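Local coordinates for protein succinyl-CoA ligase (ADP-forming) subunit alpha (Methanosaeta concilii, PDB 6HXI) that binds coenzyme A and joins a CoA-ligase region to a citrate-synthase-like C-terminal region within an eight-chain assembly, at residues G468-P471 / E472-V475; Q524-E527 / L528-K532; R303-D306 / D307-E310; N187-S190 / R191-G195; G432-L435 / I436-L439. All blocks are in the same frame, centred on the assembly; numbering follows the deposited sequence.

Interaction 1: G468-P471 / E472-V475; sequences GLAP and EQFV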
loop_
_atom_site.group_PDB
_atom_site.type_symbol
_atom_site.label_atom_id
_atom_site.label_comp_id
_atom_site.label_asym_id
_atom_site.label_seq_id
_atom_site.Cartn_x
_atom_site.Cartn_y
_atom_site.Cartn_z
ATOM N N GLY B 468 -32.066 24.246 2.961
ATOM C CA GLY B 468 -33.150 24.881 2.230
ATOM C C GLY B 468 -32.796 25.694 1.002
ATOM O O GLY B 468 -33.708 26.220 0.352
ATOM N N LEU B 469 -31.483 25.818 0.652
ATOM C CA LEU B 469 -31.021 26.569 -0.538
ATOM C C LEU B 469 -31.801 26.184 -1.791
ATOM O O LEU B 469 -31.958 24.997 -2.070
ATOM C CB LEU B 469 -29.527 26.334 -0.811
ATOM C CG LEU B 469 -28.502 26.867 0.175
ATOM C CD1 LEU B 469 -27.113 26.517 -0.277
ATOM C CD2 LEU B 469 -28.612 28.378 0.339
ATOM N N ALA B 470 -32.329 27.175 -2.531
ATOM C CA ALA B 470 -33.003 26.869 -3.789
ATOM C C ALA B 470 -31.882 26.442 -4.791
ATOM O O ALA B 470 -30.762 26.940 -4.655
ATOM C CB ALA B 470 -33.746 28.093 -4.303
ATOM N N PRO B 471 -32.120 25.486 -5.735
ATOM C CA PRO B 471 -31.053 25.089 -6.680
ATOM C C PRO B 471 -30.239 26.251 -7.265
ATOM O O PRO B 471 -29.015 26.154 -7.335
ATOM C CB PRO B 471 -31.813 24.329 -7.763
ATOM C CG PRO B 471 -32.980 23.771 -7.057
ATOM C CD PRO B 471 -33.382 24.779 -6.039
ATOM N N GLU B 472 -30.911 27.375 -7.594
ATOM C CA GLU B 472 -30.319 28.618 -8.139
ATOM C C GLU B 472 -29.338 29.230 -7.150
ATOM O O GLU B 472 -28.249 29.617 -7.550
ATOM C CB GLU B 472 -31.404 29.657 -8.512
ATOM C CG GLU B 472 -32.587 29.129 -9.322
ATOM C CD GLU B 472 -33.629 28.338 -8.548
ATOM O OE1 GLU B 472 -34.249 28.913 -7.623
ATOM O OE2 GLU B 472 -33.822 27.140 -8.867
ATOM N N GLN B 473 -29.708 29.259 -5.853
ATOM C CA GLN B 473 -28.882 29.776 -4.760
ATOM C C GLN B 473 -27.645 28.936 -4.550
ATOM O O GLN B 473 -26.584 29.496 -4.283
ATOM C CB GLN B 473 -29.686 29.903 -3.449
ATOM C CG GLN B 473 -30.742 31.009 -3.492
ATOM C CD GLN B 473 -31.462 31.163 -2.178
ATOM O OE1 GLN B 473 -32.233 30.292 -1.758
ATOM N NE2 GLN B 473 -31.235 32.292 -1.511
ATOM N N PHE B 474 -27.768 27.593 -4.677
ATOM C CA PHE B 474 -26.648 26.660 -4.541
ATOM C C PHE B 474 -25.673 26.873 -5.692
ATOM O O PHE B 474 -24.473 27.041 -5.453
ATOM C CB PHE B 474 -27.147 25.197 -4.503
ATOM C CG PHE B 474 -26.088 24.106 -4.582
ATOM C CD1 PHE B 474 -24.977 24.120 -3.733
ATOM C CD2 PHE B 474 -26.251 23.019 -5.438
ATOM C CE1 PHE B 474 -24.052 23.072 -3.744
ATOM C CE2 PHE B 474 -25.316 21.983 -5.459
ATOM C CZ PHE B 474 -24.229 22.012 -4.595
ATOM N N VAL B 475 -26.198 26.913 -6.939
ATOM C CA VAL B 475 -25.399 27.159 -8.150
ATOM C C VAL B 475 -24.664 28.503 -7.985
ATOM O O VAL B 475 -23.444 28.537 -8.124
ATOM C CB VAL B 475 -26.259 27.040 -9.444
ATOM C CG1 VAL B 475 -25.507 27.513 -10.693
ATOM C CG2 VAL B 475 -26.761 25.611 -9.631
#
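A470, the N-cap residue, turns its carbonyl into the first turn of helix 471-480, where A470 O accepts from F474 N at 3.1 Å, nearly along the C=O axis, and V475 N reaches P471 O at 2.9 Å. Q473 closes the turn from outside. With CG beside its own backbone N and the chain extended beyond it (chi1 -69°), its amide oxygen comes back to the cap, and A470 N points at Q473 OE1 over 3.2 Å in an almost straight bond (173°). E472 bends at chi2 (77°) and lies alongside the proline ring: OE2 is 3.6 Å from P471 CB, while OE1 is 3.5 Å from A470 CB. L469 CD1 rests 4.4 Å from F474 CB; the F474 ring itself leads into the core, edge-to-face with F461 and against Y521 of helix 517-530. Alanine has no side-chain acceptor, so this is a helix N-terminus with the N3 half of a capping box alone.

Interaction 2: Q524-E527 / L528-K532; sequences QVEE and LTTAK. With COA (coenzyme A), chain G.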
loop_
_atom_site.group_PDB
_atom_site.type_symbol
_atom_site.label_atom_id
_atom_site.label_comp_id
_atom_site.label_asym_id
_atom_site.label_seq_id
_atom_site.Cartn_x
_atom_site.Cartn_y
_atom_site.Cartn_z
ATOM N N GLN B 524 -32.723 19.538 -10.787
ATOM C CA GLN B 524 -33.062 20.967 -10.863
ATOM C C GLN B 524 -31.765 21.764 -10.989
ATOM O O GLN B 524 -31.730 22.713 -11.763
ATOM C CB GLN B 524 -33.850 21.450 -9.622
ATOM C CG GLN B 524 -35.325 21.074 -9.613
ATOM C CD GLN B 524 -36.015 21.570 -8.349
ATOM O OE1 GLN B 524 -35.896 20.988 -7.256
ATOM N NE2 GLN B 524 -36.756 22.664 -8.461
ATOM N N VAL B 525 -30.705 21.395 -10.203
ATOM C CA VAL B 525 -29.359 22.009 -10.251
ATOM C C VAL B 525 -28.748 21.808 -11.667
ATOM O O VAL B 525 -28.177 22.761 -12.234
ATOM C CB VAL B 525 -28.401 21.472 -9.155
ATOM C CG1 VAL B 525 -26.971 21.949 -9.393
ATOM C CG2 VAL B 525 -28.880 21.845 -7.755
ATOM N N GLU B 526 -28.882 20.562 -12.218
ATOM C CA GLU B 526 -28.402 20.183 -13.550
ATOM C C GLU B 526 -29.046 21.009 -14.684
ATOM O O GLU B 526 -28.361 21.345 -15.653
ATOM C CB GLU B 526 -28.597 18.683 -13.769
ATOM C CG GLU B 526 -27.890 18.110 -14.990
ATOM C CD GLU B 526 -28.507 16.821 -15.497
ATOM O OE1 GLU B 526 -29.747 16.666 -15.388
ATOM O OE2 GLU B 526 -27.746 15.957 -15.988
ATOM N N GLU B 527 -30.343 21.357 -14.560
ATOM C CA GLU B 527 -31.039 22.172 -15.560
ATOM C C GLU B 527 -30.400 23.533 -15.632
ATOM O O GLU B 527 -30.196 24.048 -16.729
ATOM C CB GLU B 527 -32.535 22.298 -15.262
ATOM C CG GLU B 527 -33.315 21.060 -15.646
ATOM C CD GLU B 527 -34.811 21.213 -15.477
ATOM O OE1 GLU B 527 -35.337 20.866 -14.394
ATOM O OE2 GLU B 527 -35.462 21.672 -16.444
ATOM N N LEU B 528 -29.999 24.073 -14.466
ATOM C CA LEU B 528 -29.292 25.352 -14.368
ATOM C C LEU B 528 -27.859 25.306 -14.939
ATOM O O LEU B 528 -27.466 26.236 -15.640
ATOM C CB LEU B 528 -29.286 25.840 -12.914
ATOM C CG LEU B 528 -30.665 26.200 -12.371
ATOM C CD1 LEU B 528 -30.638 26.259 -10.908
ATOM C CD2 LEU B 528 -31.142 27.549 -12.928
ATOM N N THR B 529 -27.070 24.244 -14.623
ATOM C CA THR B 529 -25.700 24.131 -15.101
ATOM C C THR B 529 -25.680 23.871 -16.609
ATOM O O THR B 529 -24.884 24.511 -17.304
ATOM C CB THR B 529 -24.855 23.145 -14.272
ATOM O OG1 THR B 529 -25.393 21.828 -14.354
ATOM C CG2 THR B 529 -24.709 23.567 -12.825
ATOM N N THR B 530 -26.586 23.004 -17.132
ATOM C CA THR B 530 -26.645 22.721 -18.579
ATOM C C THR B 530 -27.138 23.953 -19.383
ATOM O O THR B 530 -26.835 24.055 -20.569
ATOM C CB THR B 530 -27.416 21.426 -18.905
ATOM O OG1 THR B 530 -28.754 21.511 -18.433
ATOM C CG2 THR B 530 -26.737 20.177 -18.340
ATOM N N ALA B 531 -27.830 24.912 -18.725
ATOM C CA ALA B 531 -28.268 26.188 -19.333
ATOM C C ALA B 531 -27.047 27.119 -19.596
ATOM O O ALA B 531 -27.170 28.105 -20.325
ATOM C CB ALA B 531 -29.271 26.883 -18.429
ATOM N N LYS B 532 -25.870 26.796 -19.004
ATOM C CA LYS B 532 -24.629 27.546 -19.195
ATOM C C LYS B 532 -23.788 26.888 -20.288
ATOM O O LYS B 532 -23.346 27.557 -21.228
ATOM C CB LYS B 532 -23.825 27.649 -17.883
ATOM C CG LYS B 532 -24.579 28.280 -16.711
ATOM C CD LYS B 532 -23.620 28.605 -15.560
ATOM C CE LYS B 532 -24.303 29.293 -14.415
ATOM N NZ LYS B 532 -23.320 29.768 -13.402
HETATM N N1A COA G . -20.066 23.174 -11.787
HETATM C C2A COA G . -20.736 24.327 -11.877
HETATM N N3A COA G . -20.609 25.302 -12.788
HETATM C C4A COA G . -19.619 25.029 -13.653
HETATM C C5A COA G . -18.837 23.887 -13.680
HETATM C C6A COA G . -19.111 22.904 -12.709
HETATM N N6A COA G . -18.508 21.717 -12.672
HETATM N N7A COA G . -17.850 23.992 -14.648
HETATM C C8A COA G . -18.061 25.168 -15.183
HETATM N N9A COA G . -19.111 25.855 -14.629
HETATM C C1B COA G . -19.580 27.198 -14.968
HETATM C C2B COA G . -18.535 28.303 -14.874
HETATM O O2B COA G . -18.379 28.754 -13.527
HETATM C C3B COA G . -19.177 29.366 -15.773
HETATM O O3B COA G . -20.220 30.093 -15.089
HETATM P P3B COA G . -20.658 31.579 -15.468
HETATM O O7A COA G . -20.965 31.584 -16.927
HETATM O O8A COA G . -21.830 31.886 -14.607
HETATM O O9A COA G . -19.477 32.480 -15.062
HETATM C C4B COA G . -19.932 28.552 -16.831
HETATM O O4B COA G . -20.028 27.210 -16.309
HETATM C C5B COA G . -19.306 28.535 -18.202
HETATM O O5B COA G . -17.891 28.315 -18.035
HETATM P P1A COA G . -16.790 29.141 -18.917
HETATM O O1A COA G . -15.432 28.542 -18.903
HETATM O O2A COA G . -16.796 30.627 -18.592
HETATM O O3A COA G . -17.514 28.904 -20.318
HETATM P P2A COA G . -17.254 29.055 -21.881
HETATM O O4A COA G . -16.654 27.814 -22.409
HETATM O O5A COA G . -18.619 29.291 -22.486
HETATM O O6A COA G . -16.273 30.329 -22.089
HETATM C CBP COA G . -16.318 32.247 -23.596
HETATM C CCP COA G . -16.775 31.668 -22.252
HETATM C CDP COA G . -16.851 33.683 -23.703
HETATM C CEP COA G . -14.781 32.266 -23.704
HETATM C CAP COA G . -16.900 31.369 -24.738
HETATM O OAP COA G . -18.273 31.091 -24.524
HETATM C C9P COA G . -16.705 31.878 -26.160
HETATM O O9P COA G . -15.630 31.697 -26.736
HETATM N N8P COA G . -17.750 32.503 -26.727
HETATM C C7P COA G . -17.681 33.127 -28.041
HETATM C C6P COA G . -17.854 34.619 -27.958
HETATM C C5P COA G . -17.887 35.269 -29.321
HETATM O O5P COA G . -18.309 34.658 -30.301
HETATM N N4P COA G . -17.416 36.513 -29.393
HETATM C C3P COA G . -17.280 37.238 -30.650
HETATM C C2P COA G . -16.020 36.867 -31.406
HETATM S S1P COA G . -15.943 38.015 -32.809
#
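E526 and T530 cross obliquely one helical turn apart, E526 CG lying 4.1 Å from T530 CG2, while the hydroxyl of T530 turns inward to the backbone. OG1 sits between the backbone N and the carbonyl carbon (chi1 60°), which brings it to E526 O, and T530 OG1 donates to that oxygen at 2.8 Å. T530 N binds the same E526 O at 2.8 Å from the opposite face of the carbonyl plane, so one oxygen takes two bonds from one residue. The carboxylate of E526 points elsewhere, to L538 N. T529 shows its methyl to V525: T529 CG2 is 4.4 Å from V525 CG1, and T529 OG1 bonds instead to L536 O. L528 CB is 3.3 Å from V525 O, and the leucine side chain packs on K228 of the citrate lyase chain. K532 N is bonded to T529 O at 3.0 Å. The K532 side chain runs out extended, CD passing 3.7 Å from COA O3B, and its NZ donates to COA O8A of the 3'-phosphate at 2.9 Å. K479 of this chain and S89, R91 and S92 of the second subunit also bind the ligand: K532, following helix 517-530, thus contributes to a coenzyme A site built between subunits.

Interaction 3: R303-D306 / D307-E310; sequences RSFD and DYGE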
loop_
_atom_site.group_PDB
_atom_site.type_symbol
_atom_site.label_atom_id
_atom_site.label_comp_id
_atom_site.label_asym_id
_atom_site.label_seq_id
_atom_site.Cartn_x
_atom_site.Cartn_y
_atom_site.Cartn_z
ATOM N N ARG B 303 -4.183 -59.040 47.899
ATOM C CA ARG B 303 -5.453 -59.772 47.715
ATOM C C ARG B 303 -6.171 -59.259 46.443
ATOM O O ARG B 303 -6.794 -60.039 45.721
ATOM C CB ARG B 303 -6.340 -59.589 48.972
ATOM C CG ARG B 303 -7.454 -60.632 49.201
ATOM C CD ARG B 303 -8.813 -60.261 48.603
ATOM N NE ARG B 303 -9.126 -58.831 48.718
ATOM C CZ ARG B 303 -10.030 -58.191 47.981
ATOM N NH1 ARG B 303 -10.737 -58.847 47.066
ATOM N NH2 ARG B 303 -10.228 -56.890 48.144
ATOM N N SER B 304 -6.068 -57.951 46.182
ATOM C CA SER B 304 -6.628 -57.244 45.007
ATOM C C SER B 304 -5.838 -55.952 44.776
ATOM O O SER B 304 -4.929 -55.649 45.559
ATOM C CB SER B 304 -8.114 -56.933 45.205
ATOM O OG SER B 304 -8.349 -55.797 46.021
ATOM N N PHE B 305 -6.184 -55.176 43.720
ATOM C CA PHE B 305 -5.510 -53.895 43.481
ATOM C C PHE B 305 -5.692 -52.885 44.659
ATOM O O PHE B 305 -4.792 -52.081 44.926
ATOM C CB PHE B 305 -5.894 -53.272 42.132
ATOM C CG PHE B 305 -5.119 -52.005 41.855
ATOM C CD1 PHE B 305 -3.793 -52.061 41.441
ATOM C CD2 PHE B 305 -5.689 -50.761 42.087
ATOM C CE1 PHE B 305 -3.060 -50.890 41.238
ATOM C CE2 PHE B 305 -4.952 -49.588 41.898
ATOM C CZ PHE B 305 -3.642 -49.660 41.478
ATOM N N ASP B 306 -6.828 -52.972 45.378
ATOM C CA ASP B 306 -7.152 -52.135 46.536
ATOM C C ASP B 306 -6.071 -52.163 47.626
ATOM O O ASP B 306 -5.752 -51.105 48.196
ATOM C CB ASP B 306 -8.509 -52.537 47.118
ATOM C CG ASP B 306 -9.662 -52.056 46.266
ATOM O OD1 ASP B 306 -9.862 -52.615 45.168
ATOM O OD2 ASP B 306 -10.338 -51.091 46.675
ATOM N N ASP B 307 -5.489 -53.358 47.897
ATOM C CA ASP B 307 -4.424 -53.441 48.889
ATOM C C ASP B 307 -2.989 -53.456 48.259
ATOM O O ASP B 307 -2.088 -54.015 48.873
ATOM C CB ASP B 307 -4.649 -54.592 49.899
ATOM C CG ASP B 307 -4.967 -55.957 49.329
ATOM O OD1 ASP B 307 -5.938 -56.063 48.543
ATOM O OD2 ASP B 307 -4.325 -56.940 49.761
ATOM N N TYR B 308 -2.755 -52.772 47.087
ATOM C CA TYR B 308 -1.406 -52.658 46.481
ATOM C C TYR B 308 -0.505 -51.787 47.382
ATOM O O TYR B 308 0.566 -52.236 47.791
ATOM C CB TYR B 308 -1.443 -52.092 45.029
ATOM C CG TYR B 308 -0.148 -52.283 44.262
ATOM C CD1 TYR B 308 0.886 -51.351 44.350
ATOM C CD2 TYR B 308 0.058 -53.408 43.469
ATOM C CE1 TYR B 308 2.085 -51.531 43.662
ATOM C CE2 TYR B 308 1.251 -53.595 42.768
ATOM C CZ TYR B 308 2.259 -52.652 42.866
ATOM O OH TYR B 308 3.428 -52.841 42.177
ATOM N N GLY B 309 -0.954 -50.564 47.680
ATOM C CA GLY B 309 -0.236 -49.612 48.524
ATOM C C GLY B 309 0.078 -50.170 49.892
ATOM O O GLY B 309 1.169 -49.944 50.422
ATOM N N GLU B 310 -0.856 -50.938 50.458
ATOM C CA GLU B 310 -0.623 -51.548 51.765
ATOM C C GLU B 310 0.564 -52.531 51.712
ATOM O O GLU B 310 1.434 -52.474 52.581
ATOM C CB GLU B 310 -1.905 -52.155 52.350
ATOM C CG GLU B 310 -1.741 -52.783 53.737
ATOM C CD GLU B 310 -0.900 -52.048 54.776
ATOM O OE1 GLU B 310 -0.132 -52.733 55.492
ATOM O OE2 GLU B 310 -1.004 -50.801 54.882
HETATM O O HOH W 1 -3.746 -49.593 46.176
HETATM O O HOH W 2 -3.480 -50.251 49.734
#
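D307 folds its carboxylate back on R303 and S304. From CB, next to the D306 peptide, CG turns toward the incoming loop, a chi1 of 50° directing both oxygens to the backbone N-H groups of R303 and S304. OD2 takes R303 N: the 2.8 Å bond from R303 N to D307 OD2 is nearly straight (166°) and arrives on the syn side, though 30° out of the carboxylate plane. OD1 receives S304 N, also syn, with 3.0 Å between S304 N and D307 OD1; S304 OG adds a weak bond. That hydroxyl accepts from D306 N in an ST turn. The R303 guanidinium passes OD1 without aiming an N-H at it, NE lying 4.2 Å from D307 OD1. Beyond, Y308 N binds F305 O at 3.0 Å, and the two rings, barely overlapping, pack on strands 227-233 and 255-260. Although D307 holds the N-cap position of helix 308-322, its carboxylate serves the loop: two backbone N-H groups fix its rotation and, with the arginine nearby, probably favour its charged form.

Interaction 4: N187-S190 / R191-G195; sequences NIIS and RNSDG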
loop_
_atom_site.group_PDB
_atom_site.type_symbol
_atom_site.label_atom_id
_atom_site.label_comp_id
_atom_site.label_asym_id
_atom_site.label_seq_id
_atom_site.Cartn_x
_atom_site.Cartn_y
_atom_site.Cartn_z
ATOM N N ASN B 187 1.398 -42.090 42.789
ATOM C CA ASN B 187 0.603 -41.570 43.899
ATOM C C ASN B 187 0.518 -42.593 45.038
ATOM O O ASN B 187 0.741 -42.225 46.194
ATOM C CB ASN B 187 -0.789 -41.160 43.423
ATOM C CG ASN B 187 -1.743 -40.749 44.522
ATOM O OD1 ASN B 187 -2.683 -41.475 44.852
ATOM N ND2 ASN B 187 -1.529 -39.575 45.101
ATOM N N ILE B 188 0.181 -43.865 44.716
ATOM C CA ILE B 188 0.060 -44.962 45.677
ATOM C C ILE B 188 1.371 -45.094 46.468
ATOM O O ILE B 188 1.358 -44.983 47.694
ATOM C CB ILE B 188 -0.328 -46.306 44.961
ATOM C CG1 ILE B 188 -1.730 -46.262 44.255
ATOM C CG2 ILE B 188 -0.220 -47.515 45.898
ATOM C CD1 ILE B 188 -2.976 -46.209 45.120
ATOM N N ILE B 189 2.499 -45.286 45.750
ATOM C CA ILE B 189 3.861 -45.500 46.272
ATOM C C ILE B 189 4.370 -44.319 47.142
ATOM O O ILE B 189 4.940 -44.569 48.210
ATOM C CB ILE B 189 4.821 -45.875 45.101
ATOM C CG1 ILE B 189 4.500 -47.306 44.594
ATOM C CG2 ILE B 189 6.294 -45.735 45.484
ATOM C CD1 ILE B 189 4.833 -47.591 43.146
ATOM N N SER B 190 4.149 -43.065 46.714
ATOM C CA SER B 190 4.562 -41.881 47.479
ATOM C C SER B 190 3.861 -41.804 48.846
ATOM O O SER B 190 4.419 -41.242 49.800
ATOM C CB SER B 190 4.275 -40.605 46.701
ATOM O OG SER B 190 2.885 -40.339 46.652
ATOM N N ARG B 191 2.638 -42.345 48.925
ATOM C CA ARG B 191 1.829 -42.343 50.147
ATOM C C ARG B 191 2.164 -43.513 51.086
ATOM O O ARG B 191 1.817 -43.476 52.267
ATOM C CB ARG B 191 0.333 -42.386 49.788
ATOM C CG ARG B 191 -0.229 -41.099 49.222
ATOM C CD ARG B 191 -1.708 -41.257 48.986
ATOM N NE ARG B 191 -2.317 -40.010 48.531
ATOM C CZ ARG B 191 -3.620 -39.835 48.332
ATOM N NH1 ARG B 191 -4.083 -38.663 47.914
ATOM N NH2 ARG B 191 -4.473 -40.833 48.550
ATOM N N ASN B 192 2.810 -44.557 50.560
ATOM C CA ASN B 192 3.100 -45.770 51.308
ATOM C C ASN B 192 4.598 -46.125 51.415
ATOM O O ASN B 192 4.940 -47.198 51.914
ATOM C CB ASN B 192 2.289 -46.926 50.704
ATOM C CG ASN B 192 0.792 -46.807 50.940
ATOM O OD1 ASN B 192 0.280 -47.097 52.028
ATOM N ND2 ASN B 192 0.052 -46.411 49.923
ATOM N N SER B 193 5.484 -45.217 50.995
ATOM C CA SER B 193 6.943 -45.381 51.069
ATOM C C SER B 193 7.620 -44.016 50.917
ATOM O O SER B 193 6.937 -42.989 51.020
ATOM C CB SER B 193 7.435 -46.347 49.989
ATOM O OG SER B 193 7.338 -45.795 48.692
ATOM N N ASP B 194 8.948 -43.998 50.631
ATOM C CA ASP B 194 9.658 -42.743 50.355
ATOM C C ASP B 194 9.518 -42.349 48.875
ATOM O O ASP B 194 10.155 -41.407 48.412
ATOM C CB ASP B 194 11.120 -42.755 50.827
ATOM C CG ASP B 194 12.008 -43.890 50.345
ATOM O OD1 ASP B 194 11.530 -44.725 49.535
ATOM O OD2 ASP B 194 13.179 -43.957 50.792
ATOM N N GLY B 195 8.668 -43.082 48.160
ATOM C CA GLY B 195 8.371 -42.835 46.759
ATOM C C GLY B 195 9.269 -43.570 45.791
ATOM O O GLY B 195 10.197 -44.278 46.196
#
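I189 O is gripped from opposite faces of its carbonyl plane, by S193 OG at 2.7 Å and by N192 N at 3.2 Å. A chi1 of 70° turns the S193 hydroxyl back to the helix, where it works twice, because G195 N donates to S193 OG at 3.1 Å, closing an ST turn. One carbonyl earlier, the amide of N192 lies alongside I188, and N192 ND2 donates to I188 O at 3.0 Å from above the carbonyl plane, 38° out of it. S190 OG likewise turns back along the helix to N187 O, 2.9 Å away. On another side N187 crosses R191: N187 OD1 lies 3.9 Å above the R191 guanidinium plane, over its centre, the two planes 63° apart, as packing over a face. R191 goes on to pack on P405 of the citrate lyase chain. G195, without a side chain, brings its CA to 4.0 Å from S190 CA as the backbone doubles back. I189 meanwhile packs on V172 and F174 of strand 172-176. Side-chain donors thus supplement the weakening backbone bonds at the C-terminal end of the helix in the beta-alpha-beta unit of strand 172-176, helix 179-192 and strand 196-201.

Interaction 5: G432-L435 / I436-L439; sequences GKDL and ISSL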
loop_
_atom_site.group_PDB
_atom_site.type_symbol
_atom_site.label_atom_id
_atom_site.label_comp_id
_atom_site.label_asym_id
_atom_site.label_seq_id
_atom_site.Cartn_x
_atom_site.Cartn_y
_atom_site.Cartn_z
ATOM N N GLY B 432 7.160 -5.844 -12.816
ATOM C CA GLY B 432 7.178 -7.240 -12.394
ATOM C C GLY B 432 6.692 -7.461 -11.004
ATOM O O GLY B 432 7.049 -8.455 -10.390
ATOM N N LYS B 433 5.871 -6.560 -10.485
ATOM C CA LYS B 433 5.347 -6.747 -9.122
ATOM C C LYS B 433 4.187 -7.759 -9.084
ATOM O O LYS B 433 3.489 -7.911 -10.072
ATOM C CB LYS B 433 4.945 -5.407 -8.491
ATOM C CG LYS B 433 6.161 -4.469 -8.222
ATOM C CD LYS B 433 7.292 -5.082 -7.489
ATOM C CE LYS B 433 7.006 -5.641 -6.102
ATOM N NZ LYS B 433 6.594 -4.610 -5.164
ATOM N N ASP B 434 3.982 -8.434 -7.928
ATOM C CA ASP B 434 2.887 -9.381 -7.752
ATOM C C ASP B 434 1.545 -8.622 -7.830
ATOM O O ASP B 434 1.539 -7.403 -7.749
ATOM C CB ASP B 434 3.040 -10.094 -6.371
ATOM C CG ASP B 434 3.041 -9.108 -5.221
ATOM O OD1 ASP B 434 4.076 -8.407 -5.027
ATOM O OD2 ASP B 434 1.994 -8.923 -4.624
ATOM N N LEU B 435 0.421 -9.352 -7.997
ATOM C CA LEU B 435 -0.895 -8.779 -8.091
ATOM C C LEU B 435 -1.246 -7.835 -6.918
ATOM O O LEU B 435 -1.744 -6.746 -7.148
ATOM C CB LEU B 435 -1.970 -9.926 -8.216
ATOM C CG LEU B 435 -3.407 -9.510 -8.602
ATOM C CD1 LEU B 435 -4.189 -10.693 -9.179
ATOM C CD2 LEU B 435 -4.217 -9.014 -7.369
ATOM N N ILE B 436 -1.055 -8.273 -5.697
ATOM C CA ILE B 436 -1.424 -7.515 -4.467
ATOM C C ILE B 436 -0.695 -6.212 -4.338
ATOM O O ILE B 436 -1.344 -5.227 -3.991
ATOM C CB ILE B 436 -1.284 -8.369 -3.168
ATOM C CG1 ILE B 436 -2.299 -9.512 -3.144
ATOM C CG2 ILE B 436 -1.307 -7.525 -1.837
ATOM C CD1 ILE B 436 -3.740 -9.142 -3.159
ATOM N N SER B 437 0.638 -6.188 -4.572
ATOM C CA SER B 437 1.430 -4.949 -4.503
ATOM C C SER B 437 0.971 -3.997 -5.575
ATOM O O SER B 437 0.859 -2.793 -5.331
ATOM C CB SER B 437 2.915 -5.235 -4.742
ATOM O OG SER B 437 3.375 -6.090 -3.715
ATOM N N SER B 438 0.838 -4.519 -6.800
ATOM C CA SER B 438 0.380 -3.734 -7.953
ATOM C C SER B 438 -1.020 -3.160 -7.697
ATOM O O SER B 438 -1.259 -2.011 -8.018
ATOM C CB SER B 438 0.368 -4.597 -9.220
ATOM O OG SER B 438 1.681 -5.043 -9.490
ATOM N N LEU B 439 -1.924 -3.944 -7.113
ATOM C CA LEU B 439 -3.273 -3.470 -6.781
ATOM C C LEU B 439 -3.246 -2.311 -5.812
ATOM O O LEU B 439 -3.852 -1.272 -6.097
ATOM C CB LEU B 439 -4.133 -4.618 -6.213
ATOM C CG LEU B 439 -5.512 -4.223 -5.645
ATOM C CD1 LEU B 439 -6.462 -3.698 -6.764
ATOM C CD2 LEU B 439 -6.131 -5.405 -4.934
HETATM O O HOH W 3 6.039 -5.910 -2.874
#
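Helix 435-443 begins with an aspartate N-cap, in which D434 holds S437 through both carboxylate oxygens. S437 N donates to D434 OD2 at 3.1 Å, the capping bond proper, from above the carboxylate plane (43° out of it). S437 OG donates to the other oxygen, D434 OD1, at 2.8 Å on the syn side. A chi1 of 59° carries the D434 carboxylate forward over the first turn; with both oxygens engaged, its rotation is fixed. The next serine doubles a backbone bond: S438 N meets D434 O at 3.1 Å, and S438 OG adds a second bond to D434 O at 2.9 Å. L439 N follows with L435 O at 2.8 Å. K433 is curled back, bent at every torsion beyond chi1, so its ammonium stands beside S437; one water accepts from K433 NZ at 2.7 Å and donates to S437 OG at 2.8 Å. K433 NZ also donates to L444 O and I446 O of the third subunit, and S437 OG meets S437 of the fourth subunit in a weak bond. L435 and L439 pack on helix 571-594. G432 is the C-prime residue of a Schellman motif ending helix 420-430, so a Schellman C-terminus and an aspartate N-cap are separated by K433 alone, at a junction of subunits.

How the interactions relate
Interactions 1 and 2 lie against each other, centres 12 Å apart: P471 CG is 3.6 Å from Q524 CB, and V475 CG2 is 3.7 Å from V525 CG1. Both stand by one coenzyme A, which K532 binds directly and from which the V475 side chain is about 6 Å away. Interactions 3 and 4 form a second pair, with centres 13 Å apart, where G309 CA packs 3.4 Å from I188 CG2, joining the start of helix 308-322 to the end of helix 179-192. The two pairs occupy opposite sides of the chain's centre, interactions 2 and 3 being about 102 Å apart between centres. Interaction 5, about 43 Å from interaction 2 between centres, lies at contacts with other subunits.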